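Side-chain contacts in DNA mismatch repair protein PMS1 (Saccharomyces cerevisiae, PDB 3H4L), which acts in DNA mismatch repair as a MutL homologue, binding ATP in an N-terminal domain of the GHKL ATPase family: residues D281-Y286 / T296-C301; L125-D128 / H132-S135; S81-F86 / K91-G96; K50-E55 / K165-Q170. All coordinates share one frame; numbering follows the deposited sequence.

Contact 1 of 4, residues D281-Y286 / T296-C301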
loop_
_atom_site.group_PDB
_atom_site.type_symbol
_atom_site.label_atom_id
_atom_site.label_comp_id
_atom_site.label_asym_id
_atom_site.label_seq_id
_atom_site.Cartn_x
_atom_site.Cartn_y
_atom_site.Cartn_z
ATOM N N ASP B 281 -20.344 3.593 -6.426
ATOM C CA ASP B 281 -18.888 3.590 -6.440
ATOM C C ASP B 281 -18.250 2.216 -6.573
ATOM O O ASP B 281 -17.032 2.108 -6.695
ATOM C CB ASP B 281 -18.349 4.265 -5.169
ATOM C CG ASP B 281 -18.568 3.426 -3.917
ATOM O OD1 ASP B 281 -17.958 3.741 -2.872
ATOM O OD2 ASP B 281 -19.351 2.454 -3.975
ATOM N N ARG B 282 -19.058 1.167 -6.545
ATOM C CA ARG B 282 -18.510 -0.177 -6.647
ATOM C C ARG B 282 -19.257 -1.036 -7.665
ATOM O O ARG B 282 -19.892 -2.032 -7.303
ATOM C CB ARG B 282 -18.534 -0.844 -5.267
ATOM C CG ARG B 282 -17.697 -2.113 -5.162
ATOM C CD ARG B 282 -17.591 -2.614 -3.718
ATOM N NE ARG B 282 -16.974 -1.624 -2.836
ATOM C CZ ARG B 282 -16.595 -1.860 -1.581
ATOM N NH1 ARG B 282 -16.759 -3.063 -1.035
ATOM N NH2 ARG B 282 -16.046 -0.887 -0.871
ATOM N N GLN B 283 -19.168 -0.658 -8.939
ATOM C CA GLN B 283 -19.847 -1.401 -9.997
ATOM C C GLN B 283 -18.888 -1.844 -11.120
ATOM O O GLN B 283 -18.291 -1.014 -11.804
ATOM C CB GLN B 283 -20.991 -0.546 -10.564
ATOM C CG GLN B 283 -21.829 0.165 -9.491
ATOM C CD GLN B 283 -23.136 0.741 -10.028
ATOM O OE1 GLN B 283 -23.160 1.419 -11.054
ATOM N NE2 GLN B 283 -24.228 0.477 -9.321
ATOM N N PHE B 284 -18.753 -3.161 -11.298
ATOM C CA PHE B 284 -17.876 -3.735 -12.326
ATOM C C PHE B 284 -18.648 -4.671 -13.256
ATOM O O PHE B 284 -19.388 -5.549 -12.797
ATOM C CB PHE B 284 -16.737 -4.549 -11.695
ATOM C CG PHE B 284 -15.871 -3.767 -10.760
ATOM C CD1 PHE B 284 -16.265 -3.545 -9.453
ATOM C CD2 PHE B 284 -14.650 -3.252 -11.186
ATOM C CE1 PHE B 284 -15.454 -2.821 -8.579
ATOM C CE2 PHE B 284 -13.834 -2.525 -10.317
ATOM C CZ PHE B 284 -14.239 -2.312 -9.012
ATOM N N ILE B 285 -18.453 -4.502 -14.559
ATOM C CA ILE B 285 -19.122 -5.340 -15.557
ATOM C C ILE B 285 -18.101 -5.869 -16.544
ATOM O O ILE B 285 -17.249 -5.124 -17.041
ATOM C CB ILE B 285 -20.132 -4.553 -16.367
ATOM C CG1 ILE B 285 -19.396 -3.371 -16.997
ATOM C CG2 ILE B 285 -21.292 -4.133 -15.493
ATOM C CD1 ILE B 285 -20.236 -2.392 -17.684
ATOM N N TYR B 286 -18.206 -7.150 -16.850
ATOM C CA TYR B 286 -17.280 -7.756 -17.778
ATOM C C TYR B 286 -17.966 -8.543 -18.885
ATOM O O TYR B 286 -18.996 -9.182 -18.674
ATOM C CB TYR B 286 -16.339 -8.702 -17.041
ATOM C CG TYR B 286 -15.733 -8.157 -15.775
ATOM C CD1 TYR B 286 -16.463 -8.123 -14.590
ATOM C CD2 TYR B 286 -14.400 -7.753 -15.743
ATOM C CE1 TYR B 286 -15.872 -7.719 -13.402
ATOM C CE2 TYR B 286 -13.803 -7.344 -14.565
ATOM C CZ TYR B 286 -14.537 -7.339 -13.395
ATOM O OH TYR B 286 -13.918 -7.033 -12.205
ATOM N N THR B 296 -24.958 1.681 -20.788
ATOM C CA THR B 296 -26.341 1.245 -20.914
ATOM C C THR B 296 -26.750 0.148 -19.927
ATOM O O THR B 296 -27.762 0.281 -19.241
ATOM C CB THR B 296 -26.626 0.779 -22.370
ATOM O OG1 THR B 296 -27.918 0.166 -22.445
ATOM C CG2 THR B 296 -25.574 -0.208 -22.832
ATOM N N LEU B 297 -25.967 -0.926 -19.841
ATOM C CA LEU B 297 -26.298 -2.026 -18.934
ATOM C C LEU B 297 -26.258 -1.637 -17.458
ATOM O O LEU B 297 -26.926 -2.261 -16.629
ATOM C CB LEU B 297 -25.371 -3.220 -19.165
ATOM C CG LEU B 297 -25.720 -4.479 -18.355
ATOM C CD1 LEU B 297 -27.105 -4.995 -18.746
ATOM C CD2 LEU B 297 -24.670 -5.550 -18.602
ATOM N N LEU B 298 -25.471 -0.621 -17.116
ATOM C CA LEU B 298 -25.412 -0.189 -15.726
ATOM C C LEU B 298 -26.686 0.575 -15.407
ATOM O O LEU B 298 -27.306 0.352 -14.363
ATOM C CB LEU B 298 -24.187 0.694 -15.466
ATOM C CG LEU B 298 -22.879 -0.047 -15.191
ATOM C CD1 LEU B 298 -21.818 0.953 -14.773
ATOM C CD2 LEU B 298 -23.083 -1.082 -14.096
ATOM N N LYS B 299 -27.078 1.471 -16.311
ATOM C CA LYS B 299 -28.295 2.240 -16.107
ATOM C C LYS B 299 -29.397 1.244 -15.782
ATOM O O LYS B 299 -30.102 1.389 -14.785
ATOM C CB LYS B 299 -28.645 3.026 -17.363
ATOM N N CYS B 300 -29.526 0.219 -16.617
ATOM C CA CYS B 300 -30.544 -0.795 -16.396
ATOM C C CYS B 300 -30.413 -1.414 -15.001
ATOM O O CYS B 300 -31.403 -1.530 -14.274
ATOM C CB CYS B 300 -30.452 -1.885 -17.465
ATOM S SG CYS B 300 -31.711 -3.174 -17.277
ATOM N N CYS B 301 -29.197 -1.802 -14.627
ATOM C CA CYS B 301 -28.955 -2.396 -13.315
ATOM C C CYS B 301 -29.494 -1.474 -12.229
ATOM O O CYS B 301 -30.286 -1.885 -11.384
ATOM C CB CYS B 301 -27.450 -2.600 -13.096
ATOM S SG CYS B 301 -26.785 -4.273 -13.331
#

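Contact 2 of 4, residues L125-D128 / H132-S135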
loop_
_atom_site.group_PDB
_atom_site.type_symbol
_atom_site.label_atom_id
_atom_site.label_comp_id
_atom_site.label_asym_id
_atom_site.label_seq_id
_atom_site.Cartn_x
_atom_site.Cartn_y
_atom_site.Cartn_z
ATOM N N LEU B 125 16.066 -2.550 -22.424
ATOM C CA LEU B 125 15.978 -1.566 -23.492
ATOM C C LEU B 125 15.541 -0.192 -22.997
ATOM O O LEU B 125 14.641 -0.076 -22.170
ATOM C CB LEU B 125 14.997 -2.062 -24.550
ATOM C CG LEU B 125 15.310 -3.443 -25.129
ATOM C CD1 LEU B 125 14.054 -4.043 -25.729
ATOM C CD2 LEU B 125 16.410 -3.325 -26.170
ATOM N N GLU B 126 16.203 0.841 -23.494
ATOM C CA GLU B 126 15.864 2.215 -23.146
ATOM C C GLU B 126 15.409 2.849 -24.457
ATOM O O GLU B 126 16.168 2.869 -25.431
ATOM C CB GLU B 126 17.090 2.967 -22.631
ATOM C CG GLU B 126 17.718 2.386 -21.380
ATOM C CD GLU B 126 16.945 2.717 -20.113
ATOM O OE1 GLU B 126 17.320 2.202 -19.034
ATOM O OE2 GLU B 126 15.968 3.495 -20.189
ATOM N N TYR B 127 14.177 3.341 -24.504
ATOM C CA TYR B 127 13.688 3.985 -25.719
ATOM C C TYR B 127 13.581 5.481 -25.504
ATOM O O TYR B 127 13.115 5.927 -24.450
ATOM C CB TYR B 127 12.301 3.483 -26.096
ATOM C CG TYR B 127 12.215 2.023 -26.421
ATOM C CD1 TYR B 127 11.898 1.089 -25.439
ATOM C CD2 TYR B 127 12.386 1.583 -27.724
ATOM C CE1 TYR B 127 11.741 -0.250 -25.757
ATOM C CE2 TYR B 127 12.234 0.257 -28.052
ATOM C CZ TYR B 127 11.908 -0.658 -27.072
ATOM O OH TYR B 127 11.749 -1.980 -27.426
ATOM N N ASP B 128 13.990 6.265 -26.495
ATOM C CA ASP B 128 13.878 7.696 -26.348
ATOM C C ASP B 128 12.445 8.122 -26.670
ATOM O O ASP B 128 11.571 7.292 -26.937
ATOM C CB ASP B 128 14.882 8.427 -27.242
ATOM C CG ASP B 128 14.664 8.159 -28.712
ATOM O OD1 ASP B 128 13.554 7.724 -29.081
ATOM O OD2 ASP B 128 15.604 8.401 -29.501
ATOM N N HIS B 132 13.251 5.197 -30.622
ATOM C CA HIS B 132 14.570 4.671 -30.925
ATOM C C HIS B 132 15.250 4.154 -29.664
ATOM O O HIS B 132 15.106 4.727 -28.587
ATOM C CB HIS B 132 15.422 5.765 -31.569
ATOM C CG HIS B 132 16.875 5.424 -31.666
ATOM N ND1 HIS B 132 17.337 4.312 -32.338
ATOM C CD2 HIS B 132 17.975 6.064 -31.201
ATOM C CE1 HIS B 132 18.656 4.283 -32.287
ATOM N NE2 HIS B 132 19.068 5.336 -31.602
ATOM N N ILE B 133 15.996 3.070 -29.815
ATOM C CA ILE B 133 16.693 2.446 -28.704
ATOM C C ILE B 133 18.000 3.151 -28.387
ATOM O O ILE B 133 18.988 2.959 -29.092
ATOM C CB ILE B 133 16.999 0.982 -29.029
ATOM C CG1 ILE B 133 15.686 0.231 -29.240
ATOM C CG2 ILE B 133 17.821 0.361 -27.921
ATOM C CD1 ILE B 133 15.847 -1.233 -29.519
ATOM N N THR B 134 18.016 3.956 -27.327
ATOM C CA THR B 134 19.229 4.673 -26.947
ATOM C C THR B 134 20.272 3.767 -26.299
ATOM O O THR B 134 21.449 4.129 -26.226
ATOM C CB THR B 134 18.933 5.835 -25.979
ATOM O OG1 THR B 134 18.007 5.399 -24.981
ATOM C CG2 THR B 134 18.364 7.028 -26.728
ATOM N N SER B 135 19.850 2.594 -25.831
ATOM C CA SER B 135 20.783 1.660 -25.212
ATOM C C SER B 135 20.173 0.296 -24.916
ATOM O O SER B 135 19.084 0.188 -24.334
ATOM C CB SER B 135 21.339 2.231 -23.914
ATOM O OG SER B 135 20.521 1.872 -22.819
#

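Contact 3 of 4, residues S81-F86 / K91-G96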
loop_
_atom_site.group_PDB
_atom_site.type_symbol
_atom_site.label_atom_id
_atom_site.label_comp_id
_atom_site.label_asym_id
_atom_site.label_seq_id
_atom_site.Cartn_x
_atom_site.Cartn_y
_atom_site.Cartn_z
ATOM N N SER B 81 5.394 7.133 -44.987
ATOM C CA SER B 81 6.660 7.727 -45.387
ATOM C C SER B 81 7.918 6.969 -44.936
ATOM O O SER B 81 8.855 6.797 -45.720
ATOM C CB SER B 81 6.721 9.168 -44.863
ATOM O OG SER B 81 8.042 9.680 -44.916
ATOM N N LYS B 82 7.947 6.522 -43.682
ATOM C CA LYS B 82 9.117 5.818 -43.164
ATOM C C LYS B 82 9.114 4.323 -43.454
ATOM O O LYS B 82 10.172 3.697 -43.514
ATOM C CB LYS B 82 9.259 6.063 -41.660
ATOM N N ILE B 83 7.932 3.738 -43.619
ATOM C CA ILE B 83 7.857 2.314 -43.922
ATOM C C ILE B 83 8.338 2.094 -45.352
ATOM O O ILE B 83 9.079 1.153 -45.633
ATOM C CB ILE B 83 6.415 1.781 -43.802
ATOM C CG1 ILE B 83 5.954 1.836 -42.345
ATOM C CG2 ILE B 83 6.347 0.348 -44.317
ATOM C CD1 ILE B 83 6.768 0.977 -41.399
ATOM N N ALA B 84 7.915 2.982 -46.249
ATOM C CA ALA B 84 8.284 2.898 -47.660
ATOM C C ALA B 84 9.793 2.898 -47.858
ATOM O O ALA B 84 10.282 2.548 -48.930
ATOM C CB ALA B 84 7.662 4.053 -48.432
ATOM N N LYS B 85 10.523 3.294 -46.824
ATOM C CA LYS B 85 11.977 3.344 -46.884
ATOM C C LYS B 85 12.596 1.977 -46.572
ATOM O O LYS B 85 13.789 1.873 -46.293
ATOM C CB LYS B 85 12.506 4.408 -45.907
ATOM N N PHE B 86 11.779 0.930 -46.603
ATOM C CA PHE B 86 12.278 -0.418 -46.343
ATOM C C PHE B 86 12.092 -1.282 -47.591
ATOM O O PHE B 86 11.117 -1.121 -48.337
ATOM C CB PHE B 86 11.542 -1.067 -45.157
ATOM C CG PHE B 86 12.006 -0.589 -43.802
ATOM C CD1 PHE B 86 11.544 0.609 -43.271
ATOM C CD2 PHE B 86 12.911 -1.344 -43.060
ATOM C CE1 PHE B 86 11.976 1.045 -42.022
ATOM C CE2 PHE B 86 13.349 -0.916 -41.808
ATOM C CZ PHE B 86 12.882 0.279 -41.289
ATOM N N LYS B 91 7.411 -7.372 -44.479
ATOM C CA LYS B 91 8.173 -7.884 -43.346
ATOM C C LYS B 91 8.215 -6.928 -42.143
ATOM O O LYS B 91 7.762 -7.290 -41.054
ATOM C CB LYS B 91 9.596 -8.205 -43.817
ATOM C CG LYS B 91 10.533 -8.777 -42.768
ATOM C CD LYS B 91 10.210 -10.225 -42.426
ATOM C CE LYS B 91 11.284 -10.798 -41.501
ATOM N NZ LYS B 91 10.979 -12.173 -41.014
ATOM N N VAL B 92 8.750 -5.720 -42.330
ATOM C CA VAL B 92 8.833 -4.761 -41.227
ATOM C C VAL B 92 7.505 -4.503 -40.536
ATOM O O VAL B 92 7.468 -4.313 -39.326
ATOM C CB VAL B 92 9.401 -3.380 -41.660
ATOM C CG1 VAL B 92 10.889 -3.476 -41.865
ATOM C CG2 VAL B 92 8.717 -2.891 -42.927
ATOM N N GLN B 93 6.414 -4.493 -41.296
ATOM C CA GLN B 93 5.102 -4.239 -40.710
ATOM C C GLN B 93 4.535 -5.400 -39.892
ATOM O O GLN B 93 3.368 -5.373 -39.504
ATOM C CB GLN B 93 4.110 -3.794 -41.799
ATOM C CG GLN B 93 4.028 -2.270 -41.931
ATOM C CD GLN B 93 3.362 -1.797 -43.214
ATOM O OE1 GLN B 93 2.967 -0.634 -43.324
ATOM N NE2 GLN B 93 3.249 -2.688 -44.194
ATOM N N THR B 94 5.360 -6.415 -39.635
ATOM C CA THR B 94 4.952 -7.557 -38.816
ATOM C C THR B 94 5.932 -7.618 -37.667
ATOM O O THR B 94 5.863 -8.515 -36.826
ATOM C CB THR B 94 5.061 -8.908 -39.545
ATOM O OG1 THR B 94 6.430 -9.144 -39.896
ATOM C CG2 THR B 94 4.189 -8.930 -40.787
ATOM N N LEU B 95 6.859 -6.665 -37.644
ATOM C CA LEU B 95 7.869 -6.618 -36.596
ATOM C C LEU B 95 7.569 -5.547 -35.566
ATOM O O LEU B 95 8.387 -5.289 -34.683
ATOM C CB LEU B 95 9.256 -6.365 -37.195
ATOM C CG LEU B 95 9.739 -7.402 -38.215
ATOM C CD1 LEU B 95 11.178 -7.106 -38.622
ATOM C CD2 LEU B 95 9.635 -8.790 -37.609
ATOM N N GLY B 96 6.406 -4.913 -35.677
ATOM C CA GLY B 96 6.072 -3.884 -34.714
ATOM C C GLY B 96 5.000 -2.913 -35.141
ATOM O O GLY B 96 4.009 -3.304 -35.745
#

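Contact 4 of 4, residues K50-E55 / K165-Q170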
loop_
_atom_site.group_PDB
_atom_site.type_symbol
_atom_site.label_atom_id
_atom_site.label_comp_id
_atom_site.label_asym_id
_atom_site.label_seq_id
_atom_site.Cartn_x
_atom_site.Cartn_y
_atom_site.Cartn_z
ATOM N N LYS B 50 6.116 4.115 -7.505
ATOM C CA LYS B 50 7.061 4.874 -6.695
ATOM C C LYS B 50 6.407 6.228 -6.471
ATOM O O LYS B 50 6.031 6.927 -7.413
ATOM C CB LYS B 50 8.418 4.998 -7.370
ATOM C CG LYS B 50 9.220 3.706 -7.283
ATOM C CD LYS B 50 10.724 3.936 -7.447
ATOM C CE LYS B 50 11.485 2.607 -7.404
ATOM N NZ LYS B 50 12.962 2.787 -7.544
ATOM N N ASP B 51 6.236 6.563 -5.199
ATOM C CA ASP B 51 5.575 7.787 -4.777
ATOM C C ASP B 51 4.234 7.925 -5.497
ATOM O O ASP B 51 3.946 8.932 -6.146
ATOM C CB ASP B 51 6.455 9.016 -5.014
ATOM C CG ASP B 51 5.949 10.253 -4.255
ATOM O OD1 ASP B 51 5.384 10.100 -3.150
ATOM O OD2 ASP B 51 6.126 11.385 -4.751
ATOM N N TYR B 52 3.421 6.879 -5.374
ATOM C CA TYR B 52 2.084 6.825 -5.961
ATOM C C TYR B 52 1.961 7.058 -7.467
ATOM O O TYR B 52 0.876 7.339 -7.960
ATOM C CB TYR B 52 1.174 7.794 -5.206
ATOM C CG TYR B 52 0.792 7.280 -3.836
ATOM C CD1 TYR B 52 0.010 6.138 -3.705
ATOM C CD2 TYR B 52 1.239 7.905 -2.671
ATOM C CE1 TYR B 52 -0.319 5.624 -2.458
ATOM C CE2 TYR B 52 0.913 7.394 -1.408
ATOM C CZ TYR B 52 0.132 6.252 -1.319
ATOM O OH TYR B 52 -0.214 5.719 -0.099
ATOM N N GLY B 53 3.058 6.918 -8.202
ATOM C CA GLY B 53 3.005 7.132 -9.638
ATOM C C GLY B 53 3.765 8.371 -10.073
ATOM O O GLY B 53 4.221 8.468 -11.220
ATOM N N LEU B 54 3.897 9.324 -9.159
ATOM C CA LEU B 54 4.614 10.565 -9.445
ATOM C C LEU B 54 6.021 10.284 -9.944
ATOM O O LEU B 54 6.501 10.943 -10.857
ATOM C CB LEU B 54 4.692 11.435 -8.188
ATOM C CG LEU B 54 3.323 11.862 -7.663
ATOM C CD1 LEU B 54 3.445 12.390 -6.256
ATOM C CD2 LEU B 54 2.734 12.895 -8.607
ATOM N N GLU B 55 6.674 9.299 -9.338
ATOM C CA GLU B 55 8.032 8.922 -9.709
ATOM C C GLU B 55 8.025 7.893 -10.834
ATOM O O GLU B 55 8.715 8.048 -11.840
ATOM C CB GLU B 55 8.758 8.354 -8.482
ATOM C CG GLU B 55 10.165 7.835 -8.730
ATOM C CD GLU B 55 11.145 8.922 -9.134
ATOM O OE1 GLU B 55 10.777 10.123 -9.087
ATOM O OE2 GLU B 55 12.295 8.575 -9.492
ATOM N N LYS B 165 -0.946 17.848 -7.659
ATOM C CA LYS B 165 -1.947 18.289 -6.703
ATOM C C LYS B 165 -3.194 17.412 -6.690
ATOM O O LYS B 165 -4.170 17.718 -5.998
ATOM C CB LYS B 165 -2.319 19.765 -6.914
ATOM C CG LYS B 165 -2.628 20.185 -8.323
ATOM C CD LYS B 165 -2.830 21.692 -8.371
ATOM C CE LYS B 165 -2.880 22.229 -9.813
ATOM N NZ LYS B 165 -1.606 22.071 -10.592
ATOM N N THR B 166 -3.163 16.310 -7.433
ATOM C CA THR B 166 -4.304 15.404 -7.453
ATOM C C THR B 166 -3.870 13.945 -7.426
ATOM O O THR B 166 -4.695 13.056 -7.604
ATOM C CB THR B 166 -5.179 15.603 -8.707
ATOM O OG1 THR B 166 -4.379 15.424 -9.877
ATOM C CG2 THR B 166 -5.786 16.978 -8.726
ATOM N N PHE B 167 -2.588 13.690 -7.182
ATOM C CA PHE B 167 -2.105 12.315 -7.194
ATOM C C PHE B 167 -2.840 11.341 -6.293
ATOM O O PHE B 167 -3.009 10.174 -6.656
ATOM C CB PHE B 167 -0.600 12.249 -6.907
ATOM C CG PHE B 167 -0.224 12.467 -5.472
ATOM C CD1 PHE B 167 -0.237 13.740 -4.915
ATOM C CD2 PHE B 167 0.203 11.400 -4.692
ATOM C CE1 PHE B 167 0.182 13.951 -3.598
ATOM C CE2 PHE B 167 0.624 11.595 -3.372
ATOM C CZ PHE B 167 0.614 12.870 -2.824
ATOM N N LYS B 168 -3.287 11.805 -5.129
ATOM C CA LYS B 168 -4.003 10.927 -4.206
ATOM C C LYS B 168 -5.312 10.409 -4.809
ATOM O O LYS B 168 -5.591 9.208 -4.762
ATOM C CB LYS B 168 -4.263 11.652 -2.880
ATOM C CG LYS B 168 -2.992 11.828 -2.039
ATOM C CD LYS B 168 -3.288 12.320 -0.633
ATOM C CE LYS B 168 -2.146 11.973 0.334
ATOM N NZ LYS B 168 -2.494 12.247 1.775
ATOM N N ARG B 169 -6.104 11.305 -5.391
ATOM C CA ARG B 169 -7.363 10.897 -6.002
ATOM C C ARG B 169 -7.068 10.035 -7.224
ATOM O O ARG B 169 -7.721 9.005 -7.440
ATOM C CB ARG B 169 -8.193 12.125 -6.405
ATOM N N GLN B 170 -6.079 10.451 -8.015
ATOM C CA GLN B 170 -5.695 9.726 -9.223
ATOM C C GLN B 170 -5.367 8.271 -8.923
ATOM O O GLN B 170 -5.798 7.366 -9.636
ATOM C CB GLN B 170 -4.476 10.381 -9.878
ATOM C CG GLN B 170 -3.948 9.640 -11.126
ATOM C CD GLN B 170 -4.905 9.701 -12.303
ATOM O OE1 GLN B 170 -4.967 8.780 -13.117
ATOM N NE2 GLN B 170 -5.648 10.793 -12.405
HETATM O O HOH W 1 -1.533 8.900 -8.719
#

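Contact 1 of 4, residues D281-Y286 / T296-C301
L298 turns CG anti to its carbonyl carbon (chi1 -83°), which sends its branched end from helix 295-306 toward Q283 and I285 on strand 283-287. I285 sets CG1 between its backbone N and carbonyl carbon (chi1 56°); its CG2 is thereby the branch presented to the helix, and this methyl meets L298 CD2 at 3.8 Å. Q283 runs out extended beyond CG, so its chain passes the leucine at two heights: its CB lies 4.1 Å from L298 CD2, and farther out its OE1 stands 3.9 Å from the same methyl. Both strand side chains cross the leucine obliquely, and CD2 is the methyl they share.

No hydrogen bond spans the two segments. The amide of Q283 is fixed from elsewhere, because its NE2 donates to P314 O and N302 OD1, and OE1 is thereby laid beside the leucine methyls. A glutamine suits this partly exposed place: its aliphatic stem packs against L298 while its head reaches polar partners in the chain that follows. The beta-branched isoleucine fits an extended strand and also rests on V292 and Y294, whereas the more flexible leucine can reach across from a helix.

F284, between the two contact residues, points to the other face of the sheet, where its ring meets that of F317. This alternation is what lets one face of a strand receive a helix, here in the beta-alpha-beta unit of strand 283-287, helix 295-306 and strand 316-321, whose two strands run parallel and adjacent within the S5-like domain.

Contact 2 of 4, residues L125-D128 / H132-S135
Y127 and I133 pair as antiparallel, non-hydrogen-bonded neighbours, their CA atoms 4.5 Å apart, while E126 and S135 form a hydrogen-bonded pair, and the shift of register between them is a beta bulge in which T134 is the extra residue. E126 N donates to S135 O at 3.1 Å, and E126 O receives T134 N at 2.9 Å with a weak second bond from T134 OG1. Nearer the turn, D128 N gives H132 O a straight bond of 2.8 Å (164° at the hydrogen).

On the face that carries Y127, I133 lies alongside the tyrosine and points the same way, its CG1 3.7 Å from Y127 CE2. Its CD1 continues to L125 CD2 at 4.0 Å, so the isoleucine, a beta-branched apolar residue suited to an extended strand, spans the tyrosine ring and the leucine.

D128 sets CG between its backbone N and carbonyl carbon (chi1 62°), which folds the carboxylate back over the turn. There OD1 accepts H132 N at 3.0 Å from above the carboxylate plane, and it also receives V130 N; OD2 comes to the edge of the H132 ring. With an alanine in place of D128, the amides of V130 and H132 would probably lose their common acceptor and the turn would be less firmly closed.

The hairpin lies at one end of the large sheet, with 133-140 its outermost strand in this chain. On its other edge, strand 121-127 bonds to strand 110-116, through L125 with V113 and Y127 with L111. Y127 OH reaches Y71 O, and its side chain also touches L74, a residue of the nucleotide pocket.

Contact 3 of 4, residues S81-F86 / K91-G96
K91 O, one residue before the V92 that packs on F86, is gripped by both donors of T94: OG1 at 2.6 Å, in the carbonyl plane and on a lone pair, and the backbone N at 2.9 Å. A threonine suits this spot because its hydroxyl can bend back to the carbonyl where helix 89-92 comes to its end.

V92 turns its side chain toward the other segment. Its CG2 is 4.0 Å from F86 CB and 4.2 Å from I83 CG2, and its CB stands over one face of the F86 ring, offset toward the rim. The compact valine fits between isoleucine and ring.

F86 closes a type I beta turn that begins at I83, with F86 N bonded to I83 O at 2.9 Å. The turn belongs to a loop-rich region that probably corresponds to the ATP lid of GHKL ATPases, leading on to R98 and its successors in the nucleotide pocket. If F86 were an alanine, V92 would probably lose the ring beneath it, and a gap would be likely to open toward F73.

Beside the valine, Q93 stretches its chain beyond CG (chi2 165°) and lays its amide across I83, with OE1 3.7 Å from I83 CG2. That oxygen accepts a hydrogen bond from H78 NE2. I83 itself is also packed against H78 and F97.

Contact 4 of 4, residues K50-E55 / K165-Q170
Just ahead of Y52 and L54, the residues that meet F167, K50 ends strand 44-50 and offers its carbonyl O to the turn: G53 N and E55 N reach it from opposite faces of its plane. D51 follows with positive phi, and its O accepts L54 N.

Y52 also has positive phi, and its N is held by N194 OD1. The backbone here presents CB to the edge of the F167 ring, 3.8 Å from F167 CD2. CG stands anti to the carbonyl carbon (chi1 -74°), which swings the tyrosine ring alongside, Y52 CD2 lying 3.8 Å from F167 CE2. The carbonyl is joined to the helix by a water that donates to Y52 O at 3.0 Å and to F167 O at 2.8 Å. At G53 the backbone angles (phi 112°) would press a side chain against the preceding carbonyl, so glycine fits.

L54 then comes over the face of F167 in a CH-pi contact, CD1 3.9 Å from the ring centroid, and its CD2 touches F167 CB at 3.8 Å. K168 CG lies over the opposite face, so the flat phenylalanine is clasped between aliphatic groups.

Y52 also meets F171 edge-to-face and packs on R98 of the second subunit, and its side chain is about 5 Å from a bound ATP analogue. The hairpin loop between the antiparallel strands 44-50 and 56-61 is thus docked on the start of helix 167-184, beside the subunit interface of this GHKL-type dimer.

How the contacts relate
Contacts 2, 3 and 4 belong to the GHKL-type ATPase part of the chain, contact 1 to the S5-like domain that follows. Contacts 3 and 2, in that order, both lie within the long loop closed by 50-55 and 165-170; contact 1 comes after all of them. Contacts 2 and 3 are neighbours, their centres about 19 Å apart, whereas each is about 42 Å from contact 1, across the centre of the chain. Contacts 2 and 4 share the eight-stranded sheet, one at its edge hairpin, the other at the turn between strands 44-50 and 56-61. Contacts 1 and 4, with centres about 27 Å apart, both touch the second subunit, so each domain reaches the dimer partner.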